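Local coordinates for glucose-6-phosphate isomerase (Thermus thermophilus, PDB 1ZZG), which probably catalyses the reversible isomerisation of glucose 6-phosphate to fructose 6-phosphate, a step shared by glycolysis and gluconeogenesis, at residues T118-V123 / K141-H146; L234-H239 / R360-F365; V296-F299 / D305-L308. All coordinates share one frame; numbering follows the deposited sequence.

Contact 1: residues T118-V123 / K141-H146; sequences TLVNAV and KWLKAH
Val120 on the strand and Leu143 on the helix bring the two backbones closest, their CA atoms 9.0 Å apart, a spacing too wide for backbone hydrogen bonds, so that side chains fill it. The motif is a beta-alpha-beta crossover: strands 118-124 and 155-159, neighbours in the parallel five-stranded sheet, are linked by helix 130-147, and this contact is where the last turns of the helix lie against the start of the first strand. Two pairs carry it, Val120 with Leu143 and Thr118 with Trp142, and all four residues are buried. Alternation along the strand turns Thr118 and Val120 toward the helix, while Leu119 between them faces away and rests on Phe201 of helix 193-201. A beta-branched valine suits the extended backbone and offers two methyl groups; one of them, CG2, meets the forked end of Leu143, with CD1 at 3.9 Å and CD2 at 4.2 Å. The two side chains cross at a slant, and the longer leucine makes up the distance from the helix. Trp142 reaches further still. Its CG lies anti to the backbone N (chi1 -175°), and the six-membered part of the indole extends to the strand, its CZ3 4.2 Å from Thr118 CG2. At the other end of the ring system, NE1 donates to the carbonyl oxygen of Leu110, which holds the indole in orientation and satisfies its buried N-H. A threonine fits at the edge of such a ring because it brings a methyl for the apolar surroundings and a hydroxyl that is itself hydrogen-bonded to the Asp114 carbonyl oxygen. That hydroxyl oxygen, Thr118 OG1, sits at the edge of the indole near its plane, 3.9 Å from Trp142 CH2.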
ATOM      1  N   THR A 118     -16.222 -10.311  19.646  1.00 30.90           N
ATOM      2  CA  THR A 118     -15.958 -10.313  18.215  1.00 29.78           C
ATOM      3  C   THR A 118     -17.176 -10.529  17.321  1.00 30.45           C
ATOM      4  O   THR A 118     -17.990 -11.419  17.564  1.00 29.12           O
ATOM      5  CB  THR A 118     -14.916 -11.405  17.861  1.00 31.10           C
ATOM      6  OG1 THR A 118     -13.727 -11.206  18.637  1.00 29.25           O
ATOM      7  CG2 THR A 118     -14.571 -11.359  16.379  1.00 29.10           C
ATOM      8  N   LEU A 119     -17.297  -9.695  16.290  1.00 27.76           N
ATOM      9  CA  LEU A 119     -18.370  -9.835  15.315  1.00 26.61           C
ATOM     10  C   LEU A 119     -17.685 -10.162  13.995  1.00 25.70           C
ATOM     11  O   LEU A 119     -16.742  -9.474  13.593  1.00 23.93           O
ATOM     12  CB  LEU A 119     -19.172  -8.540  15.158  1.00 26.59           C
ATOM     13  CG  LEU A 119     -20.218  -8.619  14.039  1.00 24.56           C
ATOM     14  CD1 LEU A 119     -21.237  -9.714  14.355  1.00 26.47           C
ATOM     15  CD2 LEU A 119     -20.911  -7.281  13.878  1.00 24.84           C
ATOM     16  N   VAL A 120     -18.141 -11.215  13.330  1.00 24.82           N
ATOM     17  CA  VAL A 120     -17.558 -11.613  12.060  1.00 24.41           C
ATOM     18  C   VAL A 120     -18.519 -11.254  10.929  1.00 24.90           C
ATOM     19  O   VAL A 120     -19.707 -11.566  10.990  1.00 24.44           O
ATOM     20  CB  VAL A 120     -17.268 -13.128  12.036  1.00 23.37           C
ATOM     21  CG1 VAL A 120     -16.609 -13.518  10.718  1.00 23.11           C
ATOM     22  CG2 VAL A 120     -16.365 -13.495  13.209  1.00 25.68           C
ATOM     23  N   ASN A 121     -17.996 -10.587   9.907  1.00 24.18           N
ATOM     24  CA  ASN A 121     -18.796 -10.167   8.761  1.00 24.25           C
ATOM     25  C   ASN A 121     -18.235 -10.798   7.493  1.00 24.44           C
ATOM     26  O   ASN A 121     -17.168 -10.397   7.018  1.00 24.98           O
ATOM     27  CB  ASN A 121     -18.760  -8.634   8.649  1.00 25.34           C
ATOM     28  CG  ASN A 121     -19.569  -8.095   7.473  1.00 24.27           C
ATOM     29  OD1 ASN A 121     -19.357  -6.959   7.047  1.00 24.25           O
ATOM     30  ND2 ASN A 121     -20.502  -8.896   6.954  1.00 21.66           N
ATOM     31  N   ALA A 122     -18.937 -11.796   6.961  1.00 23.55           N
ATOM     32  CA  ALA A 122     -18.507 -12.464   5.738  1.00 22.95           C
ATOM     33  C   ALA A 122     -19.089 -11.694   4.560  1.00 23.76           C
ATOM     34  O   ALA A 122     -20.309 -11.644   4.380  1.00 23.22           O
ATOM     35  CB  ALA A 122     -18.995 -13.894   5.721  1.00 24.44           C
ATOM     36  N   VAL A 123     -18.211 -11.108   3.754  1.00 23.08           N
ATOM     37  CA  VAL A 123     -18.631 -10.302   2.618  1.00 22.39           C
ATOM     38  C   VAL A 123     -18.173 -10.855   1.275  1.00 22.20           C
ATOM     39  O   VAL A 123     -16.977 -11.048   1.047  1.00 21.62           O
ATOM     40  CB  VAL A 123     -18.089  -8.862   2.745  1.00 23.11           C
ATOM     41  CG1 VAL A 123     -18.780  -7.959   1.727  1.00 23.06           C
ATOM     42  CG2 VAL A 123     -18.293  -8.347   4.172  1.00 22.87           C
ATOM     43  N   LYS A 141     -15.670 -22.500  12.898  1.00 30.66           N
ATOM     44  CA  LYS A 141     -15.252 -23.501  13.876  1.00 30.80           C
ATOM     45  C   LYS A 141     -14.933 -22.806  15.205  1.00 31.23           C
ATOM     46  O   LYS A 141     -15.355 -23.241  16.280  1.00 30.43           O
ATOM     47  CB  LYS A 141     -14.011 -24.238  13.347  1.00 32.34           C
ATOM     48  CG  LYS A 141     -13.440 -25.313  14.274  1.00 34.46           C
ATOM     49  CD  LYS A 141     -12.087 -25.822  13.789  1.00 36.12           C
ATOM     50  CE  LYS A 141     -11.455 -26.802  14.781  1.00 38.10           C
ATOM     51  NZ  LYS A 141     -12.273 -28.026  14.999  1.00 40.03           N
ATOM     52  N   TRP A 142     -14.205 -21.701  15.103  1.00 29.05           N
ATOM     53  CA  TRP A 142     -13.781 -20.910  16.250  1.00 28.65           C
ATOM     54  C   TRP A 142     -14.984 -20.362  17.013  1.00 29.56           C
ATOM     55  O   TRP A 142     -15.074 -20.499  18.236  1.00 29.14           O
ATOM     56  CB  TRP A 142     -12.897 -19.766  15.746  1.00 28.58           C
ATOM     57  CG  TRP A 142     -12.264 -18.905  16.787  1.00 28.24           C
ATOM     58  CD1 TRP A 142     -11.208 -19.223  17.599  1.00 28.49           C
ATOM     59  CD2 TRP A 142     -12.593 -17.545  17.071  1.00 27.90           C
ATOM     60  NE1 TRP A 142     -10.856 -18.138  18.365  1.00 26.93           N
ATOM     61  CE2 TRP A 142     -11.691 -17.093  18.061  1.00 27.84           C
ATOM     62  CE3 TRP A 142     -13.563 -16.660  16.583  1.00 28.88           C
ATOM     63  CZ2 TRP A 142     -11.729 -15.791  18.570  1.00 27.55           C
ATOM     64  CZ3 TRP A 142     -13.602 -15.366  17.087  1.00 27.62           C
ATOM     65  CH2 TRP A 142     -12.686 -14.944  18.076  1.00 28.43           C
ATOM     66  N   LEU A 143     -15.920 -19.766  16.284  1.00 27.13           N
ATOM     67  CA  LEU A 143     -17.111 -19.194  16.899  1.00 27.87           C
ATOM     68  C   LEU A 143     -17.943 -20.233  17.640  1.00 28.94           C
ATOM     69  O   LEU A 143     -18.326 -20.023  18.794  1.00 29.07           O
ATOM     70  CB  LEU A 143     -17.978 -18.518  15.835  1.00 27.44           C
ATOM     71  CG  LEU A 143     -17.408 -17.250  15.196  1.00 27.31           C
ATOM     72  CD1 LEU A 143     -18.389 -16.742  14.143  1.00 28.62           C
ATOM     73  CD2 LEU A 143     -17.171 -16.198  16.267  1.00 25.86           C
ATOM     74  N   LYS A 144     -18.220 -21.350  16.976  1.00 28.07           N
ATOM     75  CA  LYS A 144     -19.010 -22.409  17.583  1.00 31.37           C
ATOM     76  C   LYS A 144     -18.361 -22.986  18.843  1.00 30.47           C
ATOM     77  O   LYS A 144     -19.038 -23.202  19.849  1.00 29.42           O
ATOM     78  CB  LYS A 144     -19.257 -23.527  16.565  1.00 30.79           C
ATOM     79  CG  LYS A 144     -20.152 -23.117  15.409  1.00 31.66           C
ATOM     80  CD  LYS A 144     -20.392 -24.271  14.458  1.00 34.18           C
ATOM     81  CE  LYS A 144     -21.373 -23.897  13.364  1.00 34.33           C
ATOM     82  NZ  LYS A 144     -21.589 -25.034  12.433  1.00 35.48           N
ATOM     83  N   ALA A 145     -17.050 -23.212  18.791  1.00 31.56           N
ATOM     84  CA  ALA A 145     -16.325 -23.790  19.920  1.00 32.38           C
ATOM     85  C   ALA A 145     -16.262 -22.925  21.176  1.00 34.42           C
ATOM     86  O   ALA A 145     -16.273 -23.451  22.293  1.00 35.29           O
ATOM     87  CB  ALA A 145     -14.908 -24.173  19.490  1.00 32.50           C
ATOM     88  N   HIS A 146     -16.208 -21.609  21.006  1.00 33.52           N
ATOM     89  CA  HIS A 146     -16.107 -20.713  22.152  1.00 33.00           C
ATOM     90  C   HIS A 146     -17.388 -19.980  22.548  1.00 31.04           C
ATOM     91  O   HIS A 146     -17.460 -19.395  23.633  1.00 31.19           O
ATOM     92  CB  HIS A 146     -15.001 -19.684  21.895  1.00 35.27           C
ATOM     93  CG  HIS A 146     -13.662 -20.297  21.631  1.00 38.98           C
ATOM     94  ND1 HIS A 146     -13.001 -21.068  22.563  1.00 39.90           N
ATOM     95  CD2 HIS A 146     -12.870 -20.275  20.532  1.00 39.76           C
ATOM     96  CE1 HIS A 146     -11.861 -21.496  22.050  1.00 41.67           C
ATOM     97  NE2 HIS A 146     -11.757 -21.028  20.819  1.00 40.58           N
TER

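Contact 2: residues L234-H239 / R360-F365; sequences LLLHLH and RVYALF
Leu235 sets its CD1 methyl over the middle of the Tyr362 ring, 3.5 Å from the ring centroid and 9° off the ring normal, a CH-pi contact centred on the face. Here helix 228-238 packs on strand 360-366 of the mixed sheet in an alpha/beta fold. Tyr362 CG stands between its backbone N and carbonyl carbon (chi1 66°), a setting that lays the ring flat under the helix, one face turned to Leu235. A flat aromatic gives the leucine methyl a broad seat, and its far end meets a second leucine, Leu236 CD1 lying 3.3 Å from Tyr362 OH. Leu236 touches Gln384 and Leu388 of helix 371-391. Just beyond the helix, His239 uses both ring nitrogens, as suits a histidine joining a helix end to a charged chain. ND1 donates to Leu235 O at 2.8 Å, in the ring plane and straight at 179°, which fixes the ring's rotation. Arginine suits this exposed position because its long chain, bent at chi2, curls round NE2 of the imidazole. The guanidinium stands nearly perpendicular to that ring; Arg360 NH1, tilted out of the imidazole plane, donates a bent 2.8 Å bond to His239 NE2, which lies near the guanidinium plane.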
ATOM      1  N   LEU A 234     -11.688  13.097 -19.201  1.00 22.49           N
ATOM      2  CA  LEU A 234     -10.986  13.621 -20.370  1.00 22.66           C
ATOM      3  C   LEU A 234      -9.479  13.615 -20.119  1.00 23.32           C
ATOM      4  O   LEU A 234      -8.701  13.182 -20.968  1.00 24.67           O
ATOM      5  CB  LEU A 234     -11.440  15.050 -20.683  1.00 23.61           C
ATOM      6  CG  LEU A 234     -10.707  15.722 -21.853  1.00 24.33           C
ATOM      7  CD1 LEU A 234     -10.979  14.943 -23.137  1.00 25.41           C
ATOM      8  CD2 LEU A 234     -11.161  17.171 -21.995  1.00 25.26           C
ATOM      9  N   LEU A 235      -9.071  14.101 -18.951  1.00 23.97           N
ATOM     10  CA  LEU A 235      -7.655  14.140 -18.608  1.00 25.30           C
ATOM     11  C   LEU A 235      -7.030  12.758 -18.770  1.00 24.71           C
ATOM     12  O   LEU A 235      -6.020  12.611 -19.448  1.00 26.54           O
ATOM     13  CB  LEU A 235      -7.459  14.640 -17.172  1.00 24.60           C
ATOM     14  CG  LEU A 235      -7.668  16.138 -16.924  1.00 25.68           C
ATOM     15  CD1 LEU A 235      -7.647  16.416 -15.431  1.00 27.73           C
ATOM     16  CD2 LEU A 235      -6.574  16.937 -17.628  1.00 27.20           C
ATOM     17  N   LEU A 236      -7.624  11.743 -18.150  1.00 23.99           N
ATOM     18  CA  LEU A 236      -7.076  10.398 -18.279  1.00 24.19           C
ATOM     19  C   LEU A 236      -7.129   9.945 -19.742  1.00 24.99           C
ATOM     20  O   LEU A 236      -6.207   9.291 -20.233  1.00 24.88           O
ATOM     21  CB  LEU A 236      -7.841   9.404 -17.393  1.00 25.49           C
ATOM     22  CG  LEU A 236      -7.457   9.340 -15.907  1.00 24.17           C
ATOM     23  CD1 LEU A 236      -7.910  10.601 -15.176  1.00 23.65           C
ATOM     24  CD2 LEU A 236      -8.098   8.109 -15.276  1.00 25.23           C
ATOM     25  N   HIS A 237      -8.204  10.307 -20.439  1.00 25.56           N
ATOM     26  CA  HIS A 237      -8.359   9.923 -21.841  1.00 25.71           C
ATOM     27  C   HIS A 237      -7.271  10.513 -22.739  1.00 27.10           C
ATOM     28  O   HIS A 237      -6.759   9.837 -23.634  1.00 26.89           O
ATOM     29  CB  HIS A 237      -9.722  10.359 -22.378  1.00 26.02           C
ATOM     30  CG  HIS A 237      -9.946   9.974 -23.807  1.00 25.94           C
ATOM     31  ND1 HIS A 237      -9.884   8.666 -24.238  1.00 25.42           N
ATOM     32  CD2 HIS A 237     -10.210  10.722 -24.906  1.00 27.35           C
ATOM     33  CE1 HIS A 237     -10.099   8.625 -25.542  1.00 27.98           C
ATOM     34  NE2 HIS A 237     -10.300   9.858 -25.971  1.00 27.07           N
ATOM     35  N   LEU A 238      -6.928  11.775 -22.496  1.00 29.08           N
ATOM     36  CA  LEU A 238      -5.905  12.459 -23.284  1.00 29.26           C
ATOM     37  C   LEU A 238      -4.503  11.881 -23.040  1.00 30.00           C
ATOM     38  O   LEU A 238      -3.561  12.183 -23.772  1.00 29.09           O
ATOM     39  CB  LEU A 238      -5.919  13.958 -22.971  1.00 29.54           C
ATOM     40  CG  LEU A 238      -7.208  14.716 -23.314  1.00 30.23           C
ATOM     41  CD1 LEU A 238      -7.085  16.149 -22.852  1.00 30.36           C
ATOM     42  CD2 LEU A 238      -7.477  14.655 -24.812  1.00 33.64           C
ATOM     43  N   HIS A 239      -4.372  11.050 -22.011  1.00 28.94           N
ATOM     44  CA  HIS A 239      -3.095  10.427 -21.703  1.00 28.49           C
ATOM     45  C   HIS A 239      -3.256   8.915 -21.684  1.00 28.03           C
ATOM     46  O   HIS A 239      -2.477   8.205 -21.054  1.00 27.84           O
ATOM     47  CB  HIS A 239      -2.570  10.906 -20.349  1.00 28.44           C
ATOM     48  CG  HIS A 239      -2.344  12.385 -20.276  1.00 28.53           C
ATOM     49  ND1 HIS A 239      -3.352  13.278 -19.986  1.00 29.28           N
ATOM     50  CD2 HIS A 239      -1.226  13.127 -20.471  1.00 28.44           C
ATOM     51  CE1 HIS A 239      -2.866  14.508 -20.006  1.00 30.12           C
ATOM     52  NE2 HIS A 239      -1.578  14.444 -20.298  1.00 28.30           N
ATOM     53  N   ARG A 360       2.892  15.599 -16.571  1.00 27.43           N
ATOM     54  CA  ARG A 360       1.510  16.021 -16.728  1.00 28.14           C
ATOM     55  C   ARG A 360       0.846  15.734 -15.383  1.00 28.14           C
ATOM     56  O   ARG A 360       0.672  14.574 -14.999  1.00 24.91           O
ATOM     57  CB  ARG A 360       0.834  15.234 -17.857  1.00 28.73           C
ATOM     58  CG  ARG A 360       1.215  15.715 -19.263  1.00 32.48           C
ATOM     59  CD  ARG A 360       0.730  17.148 -19.468  1.00 35.59           C
ATOM     60  NE  ARG A 360       1.047  17.709 -20.781  1.00 36.53           N
ATOM     61  CZ  ARG A 360       0.411  17.411 -21.909  1.00 36.71           C
ATOM     62  NH1 ARG A 360      -0.593  16.546 -21.909  1.00 35.09           N
ATOM     63  NH2 ARG A 360       0.783  17.989 -23.043  1.00 39.53           N
ATOM     64  N   VAL A 361       0.490  16.796 -14.666  1.00 27.21           N
ATOM     65  CA  VAL A 361      -0.120  16.657 -13.354  1.00 27.16           C
ATOM     66  C   VAL A 361      -1.265  17.636 -13.114  1.00 28.31           C
ATOM     67  O   VAL A 361      -1.278  18.741 -13.652  1.00 28.21           O
ATOM     68  CB  VAL A 361       0.942  16.860 -12.243  1.00 28.13           C
ATOM     69  CG1 VAL A 361       1.541  18.262 -12.344  1.00 27.55           C
ATOM     70  CG2 VAL A 361       0.318  16.638 -10.871  1.00 27.68           C
ATOM     71  N   TYR A 362      -2.226  17.208 -12.302  1.00 25.90           N
ATOM     72  CA  TYR A 362      -3.376  18.025 -11.944  1.00 27.21           C
ATOM     73  C   TYR A 362      -3.740  17.669 -10.515  1.00 27.86           C
ATOM     74  O   TYR A 362      -3.241  16.682  -9.970  1.00 28.77           O
ATOM     75  CB  TYR A 362      -4.558  17.756 -12.891  1.00 26.89           C
ATOM     76  CG  TYR A 362      -5.154  16.364 -12.816  1.00 25.10           C
ATOM     77  CD1 TYR A 362      -6.204  16.078 -11.943  1.00 26.22           C
ATOM     78  CD2 TYR A 362      -4.683  15.340 -13.639  1.00 24.97           C
ATOM     79  CE1 TYR A 362      -6.775  14.805 -11.896  1.00 25.02           C
ATOM     80  CE2 TYR A 362      -5.246  14.063 -13.600  1.00 23.16           C
ATOM     81  CZ  TYR A 362      -6.290  13.807 -12.730  1.00 25.99           C
ATOM     82  OH  TYR A 362      -6.863  12.567 -12.711  1.00 25.00           O
ATOM     83  N   ALA A 363      -4.604  18.466  -9.902  1.00 26.43           N
ATOM     84  CA  ALA A 363      -4.980  18.206  -8.525  1.00 27.19           C
ATOM     85  C   ALA A 363      -6.470  18.272  -8.282  1.00 27.16           C
ATOM     86  O   ALA A 363      -7.192  19.016  -8.943  1.00 27.53           O
ATOM     87  CB  ALA A 363      -4.267  19.194  -7.597  1.00 26.31           C
ATOM     88  N   LEU A 364      -6.917  17.470  -7.324  1.00 26.89           N
ATOM     89  CA  LEU A 364      -8.308  17.443  -6.917  1.00 26.80           C
ATOM     90  C   LEU A 364      -8.294  17.860  -5.457  1.00 26.52           C
ATOM     91  O   LEU A 364      -7.714  17.178  -4.613  1.00 26.60           O
ATOM     92  CB  LEU A 364      -8.896  16.037  -7.062  1.00 28.29           C
ATOM     93  CG  LEU A 364      -9.298  15.617  -8.477  1.00 29.27           C
ATOM     94  CD1 LEU A 364      -9.728  14.157  -8.481  1.00 29.64           C
ATOM     95  CD2 LEU A 364     -10.425  16.509  -8.966  1.00 29.79           C
ATOM     96  N   PHE A 365      -8.911  18.997  -5.165  1.00 26.20           N
ATOM     97  CA  PHE A 365      -8.953  19.508  -3.803  1.00 26.85           C
ATOM     98  C   PHE A 365     -10.235  19.132  -3.070  1.00 28.01           C
ATOM     99  O   PHE A 365     -11.329  19.198  -3.628  1.00 28.85           O
ATOM    100  CB  PHE A 365      -8.793  21.036  -3.814  1.00 26.29           C
ATOM    101  CG  PHE A 365      -7.402  21.500  -4.152  1.00 26.18           C
ATOM    102  CD1 PHE A 365      -6.433  21.629  -3.156  1.00 26.31           C
ATOM    103  CD2 PHE A 365      -7.048  21.774  -5.470  1.00 27.31           C
ATOM    104  CE1 PHE A 365      -5.131  22.024  -3.470  1.00 25.83           C
ATOM    105  CE2 PHE A 365      -5.745  22.170  -5.797  1.00 27.48           C
ATOM    106  CZ  PHE A 365      -4.785  22.294  -4.794  1.00 26.79           C
TER

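Contact 3: residues V296-F299 / D305-L308; sequences VQLF and DKLL
Phe299 and Leu308 form the tight part of this contact, where the short helix 296-301 is laid over the start of strand 306-313, the two joined by a brief connection. Leu308 CD2 stands over one face of the phenyl ring, displaced toward its rim, and comes within 3.5 Å of Phe299 CD2; measured to the ring centroid, this CH-pi contact is 3.8 Å long. Phenylalanine suits the place because its flat face accepts a methyl closely, and leucine because its branched end reaches across from the strand. Leu354 of helix 339-356 touches both residues, and Val246 on the neighbouring strand 244-249 does likewise, so the pair belongs to the apolar layer on one side of the mixed sheet.

Toward Lys306 the packing gives way to water and charge. This lysine is buried, and its carbon chain serves as an apolar residue: CD lies 3.6 Å from Phe299 CD1, while CE approaches Leu298 CD2 at the longer distance of 3.9 Å. The chain is extended until chi4 (61°), where it bends and turns NZ toward Asp305, beside rather than beyond Leu298. Asp305 OD1 takes the ammonium group on its syn lone pair at 2.7 Å, a salt bridge between residues adjacent in sequence. A water bridges the two segments, accepting from Lys306 NZ at 2.9 Å and donating to Leu298 O at 2.6 Å. Thr282 OG1 of the second subunit is a further hydrogen-bonding partner of NZ.

Lysine thus does two jobs, packing its methylenes against the ring and placing a charge at the dimer interface. With carboxylate, water and hydroxyl all gathered round NZ, the surroundings would be expected to stabilise its protonated form despite its burial.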
ATOM      1  N   VAL A 296       8.588  10.102  -5.697  1.00 25.50           N
ATOM      2  CA  VAL A 296       8.741  11.407  -6.324  1.00 27.36           C
ATOM      3  C   VAL A 296      10.058  11.563  -7.074  1.00 26.52           C
ATOM      4  O   VAL A 296      10.110  12.245  -8.097  1.00 25.04           O
ATOM      5  CB  VAL A 296       8.597  12.539  -5.285  1.00 27.83           C
ATOM      6  CG1 VAL A 296       9.022  13.872  -5.893  1.00 29.72           C
ATOM      7  CG2 VAL A 296       7.146  12.627  -4.826  1.00 31.04           C
ATOM      8  N   GLN A 297      11.121  10.937  -6.569  1.00 25.90           N
ATOM      9  CA  GLN A 297      12.422  11.016  -7.231  1.00 25.93           C
ATOM     10  C   GLN A 297      12.267  10.521  -8.667  1.00 25.79           C
ATOM     11  O   GLN A 297      12.753  11.151  -9.607  1.00 24.41           O
ATOM     12  CB  GLN A 297      13.461  10.176  -6.472  1.00 25.77           C
ATOM     13  CG  GLN A 297      14.768   9.913  -7.220  1.00 27.50           C
ATOM     14  CD  GLN A 297      15.452  11.177  -7.725  1.00 27.63           C
ATOM     15  OE1 GLN A 297      15.593  12.163  -6.992  1.00 27.68           O
ATOM     16  NE2 GLN A 297      15.896  11.145  -8.981  1.00 27.63           N
ATOM     17  N   LEU A 298      11.572   9.402  -8.837  1.00 24.32           N
ATOM     18  CA  LEU A 298      11.349   8.857 -10.170  1.00 26.72           C
ATOM     19  C   LEU A 298      10.473   9.800 -11.000  1.00 27.36           C
ATOM     20  O   LEU A 298      10.717   9.987 -12.191  1.00 27.21           O
ATOM     21  CB  LEU A 298      10.675   7.486 -10.092  1.00 26.47           C
ATOM     22  CG  LEU A 298      10.085   6.971 -11.413  1.00 26.58           C
ATOM     23  CD1 LEU A 298      11.206   6.511 -12.334  1.00 26.97           C
ATOM     24  CD2 LEU A 298       9.135   5.816 -11.142  1.00 25.53           C
ATOM     25  N   PHE A 299       9.454  10.388 -10.381  1.00 27.25           N
ATOM     26  CA  PHE A 299       8.575  11.292 -11.114  1.00 28.51           C
ATOM     27  C   PHE A 299       9.333  12.541 -11.560  1.00 29.08           C
ATOM     28  O   PHE A 299       9.046  13.110 -12.612  1.00 29.09           O
ATOM     29  CB  PHE A 299       7.367  11.715 -10.259  1.00 27.33           C
ATOM     30  CG  PHE A 299       6.573  10.560  -9.688  1.00 25.78           C
ATOM     31  CD1 PHE A 299       6.552   9.319 -10.318  1.00 24.04           C
ATOM     32  CD2 PHE A 299       5.839  10.727  -8.515  1.00 25.27           C
ATOM     33  CE1 PHE A 299       5.815   8.256  -9.788  1.00 24.71           C
ATOM     34  CE2 PHE A 299       5.096   9.673  -7.976  1.00 23.62           C
ATOM     35  CZ  PHE A 299       5.084   8.435  -8.614  1.00 24.35           C
ATOM     36  N   ASP A 305       6.405   9.620 -18.588  1.00 29.30           N
ATOM     37  CA  ASP A 305       5.399   8.689 -19.089  1.00 27.01           C
ATOM     38  C   ASP A 305       4.243   8.486 -18.119  1.00 26.40           C
ATOM     39  O   ASP A 305       3.656   7.405 -18.059  1.00 26.62           O
ATOM     40  CB  ASP A 305       6.058   7.341 -19.380  1.00 26.54           C
ATOM     41  CG  ASP A 305       6.723   6.737 -18.151  1.00 27.48           C
ATOM     42  OD1 ASP A 305       6.728   7.381 -17.084  1.00 26.02           O
ATOM     43  OD2 ASP A 305       7.245   5.608 -18.251  1.00 28.71           O
ATOM     44  N   LYS A 306       3.902   9.533 -17.383  1.00 26.21           N
ATOM     45  CA  LYS A 306       2.837   9.438 -16.406  1.00 25.54           C
ATOM     46  C   LYS A 306       1.875  10.617 -16.415  1.00 26.52           C
ATOM     47  O   LYS A 306       2.189  11.701 -16.914  1.00 25.59           O
ATOM     48  CB  LYS A 306       3.451   9.334 -15.003  1.00 24.82           C
ATOM     49  CG  LYS A 306       4.460   8.208 -14.830  1.00 23.05           C
ATOM     50  CD  LYS A 306       5.287   8.394 -13.558  1.00 24.63           C
ATOM     51  CE  LYS A 306       6.232   7.211 -13.314  1.00 24.46           C
ATOM     52  NZ  LYS A 306       7.213   7.020 -14.425  1.00 23.41           N
ATOM     53  N   LEU A 307       0.684  10.372 -15.878  1.00 24.29           N
ATOM     54  CA  LEU A 307      -0.324  11.409 -15.691  1.00 25.06           C
ATOM     55  C   LEU A 307      -0.521  11.275 -14.190  1.00 24.61           C
ATOM     56  O   LEU A 307      -0.899  10.204 -13.710  1.00 24.56           O
ATOM     57  CB  LEU A 307      -1.641  11.094 -16.407  1.00 24.41           C
ATOM     58  CG  LEU A 307      -2.776  12.057 -16.007  1.00 25.58           C
ATOM     59  CD1 LEU A 307      -2.422  13.485 -16.432  1.00 27.07           C
ATOM     60  CD2 LEU A 307      -4.085  11.628 -16.657  1.00 24.98           C
ATOM     61  N   LEU A 308      -0.244  12.337 -13.447  1.00 24.51           N
ATOM     62  CA  LEU A 308      -0.379  12.272 -12.003  1.00 26.00           C
ATOM     63  C   LEU A 308      -1.509  13.120 -11.452  1.00 25.55           C
ATOM     64  O   LEU A 308      -1.655  14.293 -11.792  1.00 25.90           O
ATOM     65  CB  LEU A 308       0.929  12.684 -11.318  1.00 25.63           C
ATOM     66  CG  LEU A 308       2.197  11.904 -11.675  1.00 27.38           C
ATOM     67  CD1 LEU A 308       2.917  12.580 -12.837  1.00 25.09           C
ATOM     68  CD2 LEU A 308       3.118  11.855 -10.464  1.00 25.15           C
TER
HETATM   69  O   HOH W   1       9.058   9.184 -14.093  1.00 32.20           O

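Contact 1 comes first along the chain and belongs to the parallel five-stranded sheet, whereas contacts 2 and 3 both rest on the mixed sheet. Its centre lies about 44 Å from each of theirs, on the opposite side of the chain's centre. Contacts 2 and 3 have centres about 13 Å apart and share neighbouring parallel strands, 360-366 and 306-313, joined by probable backbone hydrogen bonds from Leu308 N to Arg360 O and from Tyr362 N to Leu308 O. Residues 296-308 fall between the two segments of contact 2 in sequence. The three contacts therefore report on two separate sheets with helices packed against them, consistent with the paired SIS domains of this isomerase family.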